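Local coordinates for protein pullulanase (Bacillus acidopullulyticus, PDB 2WAN) that hydrolyses alpha-1,6-glucosidic branch linkages in pullulan and related starch polysaccharides, at residues Ala117-Glu122 / Asn299-Val305; Gln571-Arg575 / Asn590-His596; Val870-Lys876 / Val911-Leu917. The contacts are given in a common frame with arbitrary orientation. Residues are numbered along the deposited sequence.

Overall arrangement
From the N terminus, interaction 1 comes first: strand 114-121 meets the end of strand 295-302, closing a seven-stranded mixed barrel after a long excursion without helix. Interaction 2 closes a much shorter loop, pinning together two parts of the connection between helix 564-568 and helix 597-614 in the catalytic alpha-amylase-type barrel. Interaction 3, near the C terminus, joins strands 868-873 and 915-920 of the all-beta domain. The three follow in series, none nesting or crossing. Interactions 1 and 2 touch through a probable hydrogen bond, Tyr118 OH to Gln571 OE1 (2.7 Å), joining the two barrels; the centre of interaction 3 lies about 62 Å from that of interaction 1 and about 49 Å from that of interaction 2.

Interaction 1: residues Ala117-Glu122 / Asn299-Val305; sequences AYLDDE and NILPRNV
Tyr118 lays its ring face against the side chain of Arg303, whose CD sits 3.8 Å from the ring centroid, almost on the normal, in a CH-pi contact. Two extended backbones run parallel, Tyr118 bridging Leu301 and Leu119 bridging Pro302. Leu301 N donates to Ala117 O (2.9 Å), Leu119 N to Leu301 O (2.9 Å), and Leu119 O receives Arg303 N (3.0 Å) and Val305 N (3.1 Å) as 299-305 passes into a 3-10 segment at Asn304. This parallel pair closes the seven-stranded barrel, strand 114-121 against strand 295-302. Leu119 (chi1 t) packs CB 3.8 Å from Ile300 CG2 and CG 3.9 Å from Val305 CG1. Asp120 (chi1 m) grips Arg303 side-on in a bidentate salt bridge: OD1 accepts NE at 2.9 Å, OD2 accepts NH2 at 2.8 Å. Asp120 OD1 also receives Asn304 N (3.0 Å). Tyr118 OH continues to Gln571 and Thr576, which Arg303 NH1 also reaches. Asp120 neutralises the arginine and holds Asn304 N, while the Tyr118 ring covers one guanidinium face.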
loop_
_atom_site.group_PDB
_atom_site.type_symbol
_atom_site.label_atom_id
_atom_site.label_comp_id
_atom_site.label_asym_id
_atom_site.label_seq_id
_atom_site.Cartn_x
_atom_site.Cartn_y
_atom_site.Cartn_z
ATOM N N ALA A 117 -28.413 6.424 -6.022
ATOM C CA ALA A 117 -28.619 5.294 -6.928
ATOM C C ALA A 117 -27.429 5.070 -7.856
ATOM O O ALA A 117 -26.906 6.022 -8.455
ATOM C CB ALA A 117 -29.899 5.467 -7.750
ATOM N N TYR A 118 -27.023 3.806 -7.968
ATOM C CA TYR A 118 -25.888 3.409 -8.797
ATOM C C TYR A 118 -26.307 2.376 -9.821
ATOM O O TYR A 118 -27.047 1.446 -9.507
ATOM C CB TYR A 118 -24.774 2.792 -7.932
ATOM C CG TYR A 118 -23.958 3.748 -7.100
ATOM C CD1 TYR A 118 -23.481 4.960 -7.636
ATOM C CD2 TYR A 118 -23.608 3.424 -5.785
ATOM C CE1 TYR A 118 -22.709 5.823 -6.886
ATOM C CE2 TYR A 118 -22.826 4.273 -5.026
ATOM C CZ TYR A 118 -22.371 5.481 -5.581
ATOM O OH TYR A 118 -21.598 6.346 -4.844
ATOM N N LEU A 119 -25.807 2.523 -11.042
ATOM C CA LEU A 119 -25.943 1.499 -12.052
ATOM C C LEU A 119 -24.718 0.595 -11.914
ATOM O O LEU A 119 -23.609 0.952 -12.351
ATOM C CB LEU A 119 -26.047 2.138 -13.450
ATOM C CG LEU A 119 -26.365 1.246 -14.655
ATOM C CD1 LEU A 119 -27.759 0.570 -14.517
ATOM C CD2 LEU A 119 -26.278 2.053 -15.957
ATOM N N ASP A 120 -24.912 -0.560 -11.276
ATOM C CA ASP A 120 -23.791 -1.447 -10.920
ATOM C C ASP A 120 -23.618 -2.642 -11.833
ATOM O O ASP A 120 -22.672 -3.409 -11.677
ATOM C CB ASP A 120 -23.881 -1.904 -9.453
ATOM C CG ASP A 120 -23.373 -0.853 -8.478
ATOM O OD1 ASP A 120 -22.508 -0.015 -8.853
ATOM O OD2 ASP A 120 -23.832 -0.860 -7.317
ATOM N N ASP A 121 -24.543 -2.818 -12.778
ATOM C CA ASP A 121 -24.401 -3.811 -13.842
ATOM C C ASP A 121 -25.217 -3.277 -15.022
ATOM O O ASP A 121 -25.882 -2.255 -14.894
ATOM C CB ASP A 121 -24.903 -5.195 -13.391
ATOM C CG ASP A 121 -24.257 -6.347 -14.151
ATOM O OD1 ASP A 121 -24.143 -7.445 -13.564
ATOM O OD2 ASP A 121 -23.849 -6.179 -15.325
ATOM N N GLU A 122 -25.153 -3.947 -16.160
ATOM C CA GLU A 122 -25.877 -3.479 -17.342
ATOM C C GLU A 122 -27.376 -3.264 -17.075
ATOM O O GLU A 122 -27.952 -2.283 -17.538
ATOM C CB GLU A 122 -25.640 -4.393 -18.546
ATOM C CG GLU A 122 -26.140 -5.810 -18.399
ATOM C CD GLU A 122 -26.475 -6.444 -19.738
ATOM O OE1 GLU A 122 -26.846 -5.707 -20.680
ATOM O OE2 GLU A 122 -26.365 -7.682 -19.848
ATOM N N ASN A 299 -31.100 10.815 -9.543
ATOM C CA ASN A 299 -30.234 10.388 -10.636
ATOM C C ASN A 299 -29.579 9.039 -10.342
ATOM O O ASN A 299 -29.280 8.730 -9.180
ATOM C CB ASN A 299 -29.148 11.440 -10.870
ATOM C CG ASN A 299 -28.193 11.050 -11.984
ATOM O OD1 ASN A 299 -28.553 11.061 -13.165
ATOM N ND2 ASN A 299 -26.970 10.699 -11.610
ATOM N N ILE A 300 -29.385 8.246 -11.393
ATOM C CA ILE A 300 -28.661 6.977 -11.321
ATOM C C ILE A 300 -27.268 7.196 -11.919
ATOM O O ILE A 300 -27.121 7.424 -13.133
ATOM C CB ILE A 300 -29.359 5.844 -12.119
ATOM C CG1 ILE A 300 -30.853 5.742 -11.779
ATOM C CG2 ILE A 300 -28.654 4.500 -11.899
ATOM C CD1 ILE A 300 -31.643 4.860 -12.747
ATOM N N LEU A 301 -26.249 7.134 -11.070
ATOM C CA LEU A 301 -24.881 7.358 -11.526
ATOM C C LEU A 301 -24.276 6.028 -11.905
ATOM O O LEU A 301 -24.351 5.081 -11.127
ATOM C CB LEU A 301 -24.038 8.022 -10.437
ATOM C CG LEU A 301 -22.654 8.509 -10.891
ATOM C CD1 LEU A 301 -22.774 9.842 -11.625
ATOM C CD2 LEU A 301 -21.754 8.644 -9.667
ATOM N N PRO A 302 -23.682 5.936 -13.108
ATOM C CA PRO A 302 -22.994 4.705 -13.463
ATOM C C PRO A 302 -21.824 4.435 -12.496
ATOM O O PRO A 302 -21.035 5.341 -12.219
ATOM C CB PRO A 302 -22.480 4.999 -14.883
ATOM C CG PRO A 302 -23.460 6.033 -15.408
ATOM C CD PRO A 302 -23.704 6.899 -14.227
ATOM N N ARG A 303 -21.762 3.225 -11.949
ATOM C CA ARG A 303 -20.626 2.822 -11.109
ATOM C C ARG A 303 -20.087 1.487 -11.620
ATOM O O ARG A 303 -19.315 1.462 -12.567
ATOM C CB ARG A 303 -20.979 2.803 -9.608
ATOM C CG ARG A 303 -19.772 2.464 -8.689
ATOM C CD ARG A 303 -20.120 2.526 -7.198
ATOM N NE ARG A 303 -21.043 1.460 -6.797
ATOM C CZ ARG A 303 -21.270 1.084 -5.538
ATOM N NH1 ARG A 303 -20.639 1.670 -4.529
ATOM N NH2 ARG A 303 -22.145 0.111 -5.288
ATOM N N ASN A 304 -20.525 0.364 -11.053
ATOM C CA ASN A 304 -19.887 -0.906 -11.371
ATOM C C ASN A 304 -20.251 -1.453 -12.742
ATOM O O ASN A 304 -19.609 -2.379 -13.233
ATOM C CB ASN A 304 -20.112 -1.939 -10.269
ATOM C CG ASN A 304 -19.442 -1.548 -8.962
ATOM O OD1 ASN A 304 -18.498 -0.760 -8.956
ATOM N ND2 ASN A 304 -19.925 -2.098 -7.851
ATOM N N VAL A 305 -21.241 -0.831 -13.385
ATOM C CA VAL A 305 -21.517 -1.133 -14.792
ATOM C C VAL A 305 -20.265 -0.888 -15.663
ATOM O O VAL A 305 -20.025 -1.601 -16.645
ATOM C CB VAL A 305 -22.736 -0.347 -15.318
ATOM C CG1 VAL A 305 -22.482 1.175 -15.321
ATOM C CG2 VAL A 305 -23.129 -0.846 -16.714
#

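Interaction 2: residues Gln571-Arg575 / Asn590-His596; sequences QYYYR and NEFATEH
Arg575 is held by two glutamates of 590-596, which like 571-575 has no regular helix or strand. Arg575, extended (chi1 m, chi2 and chi3 t), forms salt bridges from NH1 to Glu591 OE2 (2.8 Å) and from NE to Glu595 OE1 (2.8 Å), and its NH2 donates to Glu595 OE1 (3.1 Å). Phe592 O lies over the guanidinium face, 3.3 Å from Arg575 CZ. A single bridge, Tyr574 with Phe592 (CA-CA 4.4 Å), sets the register: Ala593 N donates to Tyr573 O (2.8 Å) and Arg575 N to Glu591 O (2.9 Å). Type I turns span Gln571-Tyr574 and Ala593-His596, with His596 at the N-cap of helix 597-614. Tyr572 (chi1 t) and His596 (chi1 m) form an offset stack, centroids 3.8 Å apart and planes at 4°. Water 2 links Arg575 O (2.7 Å) to Glu591 N (2.8 Å), and water 1 donates to Tyr574 O (2.8 Å). The contact ties up the long connection from barrel strand 547-552 to helix 597-614, the third beta-to-alpha loop, typically enlarged in alpha-amylase relatives. Glu591 also bonds Thr583, Ser658 and Gly659, and Arg575 NH2 Leu626 O, so carboxylates of a wider polar network balance the buried charge.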
loop_
_atom_site.group_PDB
_atom_site.type_symbol
_atom_site.label_atom_id
_atom_site.label_comp_id
_atom_site.label_asym_id
_atom_site.label_seq_id
_atom_site.Cartn_x
_atom_site.Cartn_y
_atom_site.Cartn_z
ATOM N N GLN A 571 -16.777 9.905 -9.645
ATOM C CA GLN A 571 -16.669 8.901 -8.560
ATOM C C GLN A 571 -15.954 7.588 -8.842
ATOM O O GLN A 571 -15.516 6.928 -7.902
ATOM C CB GLN A 571 -18.037 8.565 -7.951
ATOM C CG GLN A 571 -18.715 9.723 -7.238
ATOM C CD GLN A 571 -19.992 9.261 -6.558
ATOM O OE1 GLN A 571 -20.271 8.059 -6.493
ATOM N NE2 GLN A 571 -20.780 10.209 -6.066
ATOM N N TYR A 572 -15.870 7.189 -10.108
ATOM C CA TYR A 572 -15.474 5.840 -10.469
ATOM C C TYR A 572 -14.045 5.460 -10.068
ATOM O O TYR A 572 -13.760 4.281 -9.866
ATOM C CB TYR A 572 -15.672 5.593 -11.973
ATOM C CG TYR A 572 -15.422 4.152 -12.378
ATOM C CD1 TYR A 572 -16.387 3.170 -12.155
ATOM C CD2 TYR A 572 -14.227 3.774 -12.999
ATOM C CE1 TYR A 572 -16.167 1.866 -12.513
ATOM C CE2 TYR A 572 -13.994 2.469 -13.361
ATOM C CZ TYR A 572 -14.971 1.515 -13.119
ATOM O OH TYR A 572 -14.757 0.230 -13.469
ATOM N N TYR A 573 -13.150 6.444 -9.979
ATOM C CA TYR A 573 -11.760 6.131 -9.585
ATOM C C TYR A 573 -11.610 5.908 -8.077
ATOM O O TYR A 573 -10.520 5.537 -7.618
ATOM C CB TYR A 573 -10.771 7.209 -10.077
ATOM C CG TYR A 573 -10.493 7.160 -11.571
ATOM C CD1 TYR A 573 -9.501 6.311 -12.091
ATOM C CD2 TYR A 573 -11.209 7.970 -12.461
ATOM C CE1 TYR A 573 -9.230 6.262 -13.471
ATOM C CE2 TYR A 573 -10.956 7.929 -13.835
ATOM C CZ TYR A 573 -9.963 7.072 -14.333
ATOM O OH TYR A 573 -9.695 7.050 -15.695
ATOM N N TYR A 574 -12.695 6.104 -7.324
ATOM C CA TYR A 574 -12.668 6.053 -5.847
ATOM C C TYR A 574 -13.644 4.998 -5.319
ATOM O O TYR A 574 -14.576 4.622 -6.019
ATOM C CB TYR A 574 -13.094 7.400 -5.276
ATOM C CG TYR A 574 -12.197 8.524 -5.717
ATOM C CD1 TYR A 574 -10.970 8.735 -5.091
ATOM C CD2 TYR A 574 -12.545 9.346 -6.788
ATOM C CE1 TYR A 574 -10.107 9.749 -5.515
ATOM C CE2 TYR A 574 -11.693 10.378 -7.210
ATOM C CZ TYR A 574 -10.481 10.572 -6.571
ATOM O OH TYR A 574 -9.620 11.579 -6.963
ATOM N N ARG A 575 -13.439 4.545 -4.080
ATOM C CA ARG A 575 -14.375 3.613 -3.447
ATOM C C ARG A 575 -15.525 4.365 -2.780
ATOM O O ARG A 575 -15.325 5.352 -2.080
ATOM C CB ARG A 575 -13.663 2.657 -2.471
ATOM C CG ARG A 575 -12.599 1.777 -3.155
ATOM C CD ARG A 575 -11.926 0.765 -2.202
ATOM N NE ARG A 575 -10.995 -0.051 -2.975
ATOM C CZ ARG A 575 -9.693 -0.185 -2.733
ATOM N NH1 ARG A 575 -9.133 0.401 -1.679
ATOM N NH2 ARG A 575 -8.956 -0.944 -3.544
ATOM N N ASN A 590 -10.592 9.738 1.141
ATOM C CA ASN A 590 -10.927 8.946 -0.032
ATOM C C ASN A 590 -9.960 7.792 -0.192
ATOM O O ASN A 590 -8.906 7.768 0.450
ATOM C CB ASN A 590 -10.929 9.831 -1.304
ATOM C CG ASN A 590 -9.536 10.342 -1.683
ATOM O OD1 ASN A 590 -9.168 11.485 -1.369
ATOM N ND2 ASN A 590 -8.775 9.512 -2.377
ATOM N N GLU A 591 -10.321 6.830 -1.029
ATOM C CA GLU A 591 -9.400 5.776 -1.443
ATOM C C GLU A 591 -9.620 5.374 -2.905
ATOM O O GLU A 591 -10.748 5.347 -3.406
ATOM C CB GLU A 591 -9.456 4.562 -0.493
ATOM C CG GLU A 591 -10.813 3.889 -0.439
ATOM C CD GLU A 591 -10.895 2.767 0.603
ATOM O OE1 GLU A 591 -11.820 2.828 1.445
ATOM O OE2 GLU A 591 -10.067 1.829 0.573
ATOM N N PHE A 592 -8.515 5.079 -3.586
ATOM C CA PHE A 592 -8.513 4.762 -5.007
ATOM C C PHE A 592 -9.045 3.343 -5.220
ATOM O O PHE A 592 -8.616 2.405 -4.536
ATOM C CB PHE A 592 -7.075 4.899 -5.524
ATOM C CG PHE A 592 -6.946 4.945 -7.032
ATOM C CD1 PHE A 592 -6.615 3.797 -7.737
ATOM C CD2 PHE A 592 -7.115 6.132 -7.720
ATOM C CE1 PHE A 592 -6.459 3.823 -9.125
ATOM C CE2 PHE A 592 -6.969 6.166 -9.126
ATOM C CZ PHE A 592 -6.626 5.007 -9.810
ATOM N N ALA A 593 -9.987 3.186 -6.157
ATOM C CA ALA A 593 -10.672 1.903 -6.379
ATOM C C ALA A 593 -9.939 0.976 -7.358
ATOM O O ALA A 593 -10.303 0.873 -8.533
ATOM C CB ALA A 593 -12.131 2.168 -6.864
ATOM N N THR A 594 -8.888 0.304 -6.893
ATOM C CA THR A 594 -8.107 -0.595 -7.749
ATOM C C THR A 594 -8.876 -1.834 -8.228
ATOM O O THR A 594 -8.430 -2.505 -9.162
ATOM C CB THR A 594 -6.804 -1.073 -7.041
ATOM O OG1 THR A 594 -7.159 -1.671 -5.789
ATOM C CG2 THR A 594 -5.893 0.101 -6.772
ATOM N N GLU A 595 -10.020 -2.131 -7.599
ATOM C CA GLU A 595 -10.910 -3.207 -8.070
ATOM C C GLU A 595 -11.677 -2.821 -9.349
ATOM O O GLU A 595 -12.365 -3.656 -9.947
ATOM C CB GLU A 595 -11.889 -3.658 -6.968
ATOM C CG GLU A 595 -13.029 -2.683 -6.645
ATOM C CD GLU A 595 -12.686 -1.641 -5.592
ATOM O OE1 GLU A 595 -11.490 -1.353 -5.356
ATOM O OE2 GLU A 595 -13.626 -1.081 -4.997
ATOM N N HIS A 596 -11.577 -1.556 -9.743
ATOM C CA HIS A 596 -12.167 -1.080 -10.998
ATOM C C HIS A 596 -11.074 -1.199 -12.054
ATOM O O HIS A 596 -10.035 -0.547 -11.917
ATOM C CB HIS A 596 -12.612 0.382 -10.882
ATOM C CG HIS A 596 -13.908 0.601 -10.150
ATOM N ND1 HIS A 596 -14.803 -0.410 -9.854
ATOM C CD2 HIS A 596 -14.469 1.741 -9.687
ATOM C CE1 HIS A 596 -15.858 0.104 -9.239
ATOM N NE2 HIS A 596 -15.677 1.405 -9.122
HETATM O O HOH W 1 -16.947 3.912 -7.355
HETATM O O HOH W 2 -13.148 6.854 -1.375
#

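Interaction 3: residues Val870-Lys876 / Val911-Leu917; sequences VMYNPNK and VPAISTL
Strand 870-873 and strand 915-917 run antiparallel, 4.7 Å apart at closest approach and 161° between directions. Met871 and Leu917 form a hydrogen-bonded pair (Met871 N to Leu917 O 2.9 Å, Leu917 N to Met871 O 2.8 Å), Tyr872 and Thr916 a non-hydrogen-bonded one, and Asn873 and Ser915 another hydrogen-bonded one (Asn873 N to Ser915 O 2.8 Å, Ser915 N to Asn873 O 3.0 Å). Side chains alternate between the faces. Met871 is fully extended, t at chi1, chi2 and chi3, which carries SD to 3.7 Å from Val911 CG2; Leu917 (chi1 t, chi2 p) lies on the same face. On the other, Tyr872 (chi1 m) brings its ring edge to Thr916, CD1 3.7 Å from OG1, and Thr916 (chi1 m) also meets Val870 through CG2, 3.9 Å from Val870 CG1. Helix 753-769 covers this face, Tyr872 OH bonding Thr769. The pair belongs to the all-beta domain, and it ends in a G1 beta bulge in which Ile914, in a left-handed conformation (phi 41°, psi 63°), and Ser915 both face Asn873. With chi1 t, Asn873 sends ND2 to Pro912 O (3.1 Å) and, weakly, to Val911 O (3.3 Å), while OD1 accepts Asn875 N (3.1 Å) in an Asx turn and Asn875 ND2 at 3.0 Å. Ser915 (chi1 p) donates OG to Pro912 O at 2.7 Å. Ile914 N reaches Asn875 O at 3.0 Å. Lys876, m at chi1 and t thereafter, stretches out to a salt bridge with Asp751.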
loop_
_atom_site.group_PDB
_atom_site.type_symbol
_atom_site.label_atom_id
_atom_site.label_comp_id
_atom_site.label_asym_id
_atom_site.label_seq_id
_atom_site.Cartn_x
_atom_site.Cartn_y
_atom_site.Cartn_z
ATOM N N VAL A 870 26.437 -14.423 16.080
ATOM C CA VAL A 870 26.004 -13.080 16.473
ATOM C C VAL A 870 25.276 -13.214 17.818
ATOM O O VAL A 870 24.459 -14.118 17.988
ATOM C CB VAL A 870 25.000 -12.475 15.441
ATOM C CG1 VAL A 870 24.418 -11.129 15.920
ATOM C CG2 VAL A 870 25.661 -12.309 14.065
ATOM N N MET A 871 25.558 -12.310 18.758
ATOM C CA MET A 871 24.787 -12.244 20.016
ATOM C C MET A 871 24.434 -10.804 20.370
ATOM O O MET A 871 25.323 -9.936 20.405
ATOM C CB MET A 871 25.564 -12.883 21.179
ATOM C CG MET A 871 24.821 -12.765 22.515
ATOM S SD MET A 871 25.635 -13.788 23.743
ATOM C CE MET A 871 25.038 -13.002 25.250
ATOM N N TYR A 872 23.146 -10.564 20.624
ATOM C CA TYR A 872 22.660 -9.261 21.078
ATOM C C TYR A 872 22.556 -9.301 22.591
ATOM O O TYR A 872 21.878 -10.179 23.136
ATOM C CB TYR A 872 21.275 -8.946 20.502
ATOM C CG TYR A 872 21.118 -9.177 19.013
ATOM C CD1 TYR A 872 21.959 -8.565 18.092
ATOM C CD2 TYR A 872 20.088 -9.977 18.539
ATOM C CE1 TYR A 872 21.790 -8.785 16.700
ATOM C CE2 TYR A 872 19.919 -10.209 17.172
ATOM C CZ TYR A 872 20.773 -9.611 16.270
ATOM O OH TYR A 872 20.581 -9.843 14.929
ATOM N N ASN A 873 23.233 -8.372 23.255
ATOM C CA ASN A 873 23.131 -8.210 24.717
ATOM C C ASN A 873 22.590 -6.832 25.104
ATOM O O ASN A 873 23.375 -5.890 25.233
ATOM C CB ASN A 873 24.478 -8.419 25.408
ATOM C CG ASN A 873 24.370 -8.208 26.912
ATOM O OD1 ASN A 873 23.292 -8.379 27.467
ATOM N ND2 ASN A 873 25.449 -7.805 27.551
ATOM N N PRO A 874 21.263 -6.719 25.316
ATOM C CA PRO A 874 20.655 -5.432 25.679
ATOM C C PRO A 874 20.804 -5.065 27.151
ATOM O O PRO A 874 20.455 -3.951 27.544
ATOM C CB PRO A 874 19.177 -5.653 25.370
ATOM C CG PRO A 874 18.976 -7.119 25.552
ATOM C CD PRO A 874 20.241 -7.751 25.056
ATOM N N ASN A 875 21.314 -5.994 27.943
ATOM C CA ASN A 875 21.381 -5.815 29.391
ATOM C C ASN A 875 22.487 -4.876 29.835
ATOM O O ASN A 875 23.470 -4.665 29.124
ATOM C CB ASN A 875 21.516 -7.178 30.053
ATOM C CG ASN A 875 20.407 -8.102 29.653
ATOM O OD1 ASN A 875 19.247 -7.883 30.015
ATOM N ND2 ASN A 875 20.739 -9.121 28.857
ATOM N N LYS A 876 22.326 -4.310 31.032
ATOM C CA LYS A 876 23.286 -3.351 31.541
ATOM C C LYS A 876 24.550 -3.961 32.159
ATOM O O LYS A 876 25.450 -3.228 32.581
ATOM C CB LYS A 876 22.582 -2.391 32.509
ATOM C CG LYS A 876 21.883 -1.267 31.755
ATOM C CD LYS A 876 21.157 -0.341 32.684
ATOM C CE LYS A 876 20.468 0.766 31.910
ATOM N NZ LYS A 876 19.609 1.579 32.823
ATOM N N VAL A 911 30.372 -10.785 26.429
ATOM C CA VAL A 911 29.781 -9.780 25.572
ATOM C C VAL A 911 29.501 -8.542 26.404
ATOM O O VAL A 911 28.676 -8.615 27.328
ATOM C CB VAL A 911 28.434 -10.257 24.972
ATOM C CG1 VAL A 911 27.861 -9.179 24.060
ATOM C CG2 VAL A 911 28.609 -11.611 24.217
ATOM N N PRO A 912 30.147 -7.399 26.080
ATOM C CA PRO A 912 29.893 -6.187 26.886
ATOM C C PRO A 912 28.426 -5.755 26.957
ATOM O O PRO A 912 27.606 -6.103 26.087
ATOM C CB PRO A 912 30.717 -5.098 26.182
ATOM C CG PRO A 912 31.748 -5.808 25.406
ATOM C CD PRO A 912 31.175 -7.168 25.046
ATOM N N ALA A 913 28.105 -5.004 28.008
ATOM C CA ALA A 913 26.772 -4.442 28.216
ATOM C C ALA A 913 26.289 -3.668 26.988
ATOM O O ALA A 913 27.091 -3.007 26.311
ATOM C CB ALA A 913 26.792 -3.518 29.422
ATOM N N ILE A 914 24.988 -3.771 26.712
ATOM C CA ILE A 914 24.302 -3.078 25.595
ATOM C C ILE A 914 25.141 -3.089 24.307
ATOM O O ILE A 914 25.575 -2.044 23.813
ATOM C CB ILE A 914 23.891 -1.617 25.943
ATOM C CG1 ILE A 914 23.495 -1.510 27.423
ATOM C CG2 ILE A 914 22.739 -1.147 25.039
ATOM C CD1 ILE A 914 22.970 -0.131 27.803
ATOM N N SER A 915 25.389 -4.289 23.788
ATOM C CA SER A 915 26.203 -4.404 22.583
ATOM C C SER A 915 25.895 -5.666 21.801
ATOM O O SER A 915 25.114 -6.532 22.234
ATOM C CB SER A 915 27.694 -4.398 22.959
ATOM O OG SER A 915 28.070 -5.655 23.499
ATOM N N THR A 916 26.519 -5.748 20.629
ATOM C CA THR A 916 26.408 -6.922 19.766
ATOM C C THR A 916 27.782 -7.545 19.601
ATOM O O THR A 916 28.768 -6.846 19.321
ATOM C CB THR A 916 25.817 -6.532 18.375
ATOM O OG1 THR A 916 24.510 -5.985 18.562
ATOM C CG2 THR A 916 25.724 -7.781 17.449
ATOM N N LEU A 917 27.853 -8.855 19.823
ATOM C CA LEU A 917 29.087 -9.631 19.632
ATOM C C LEU A 917 28.995 -10.305 18.274
ATOM O O LEU A 917 27.942 -10.839 17.930
ATOM C CB LEU A 917 29.199 -10.726 20.713
ATOM C CG LEU A 917 30.346 -11.741 20.550
ATOM C CD1 LEU A 917 31.660 -11.147 21.062
ATOM C CD2 LEU A 917 30.013 -13.064 21.252
#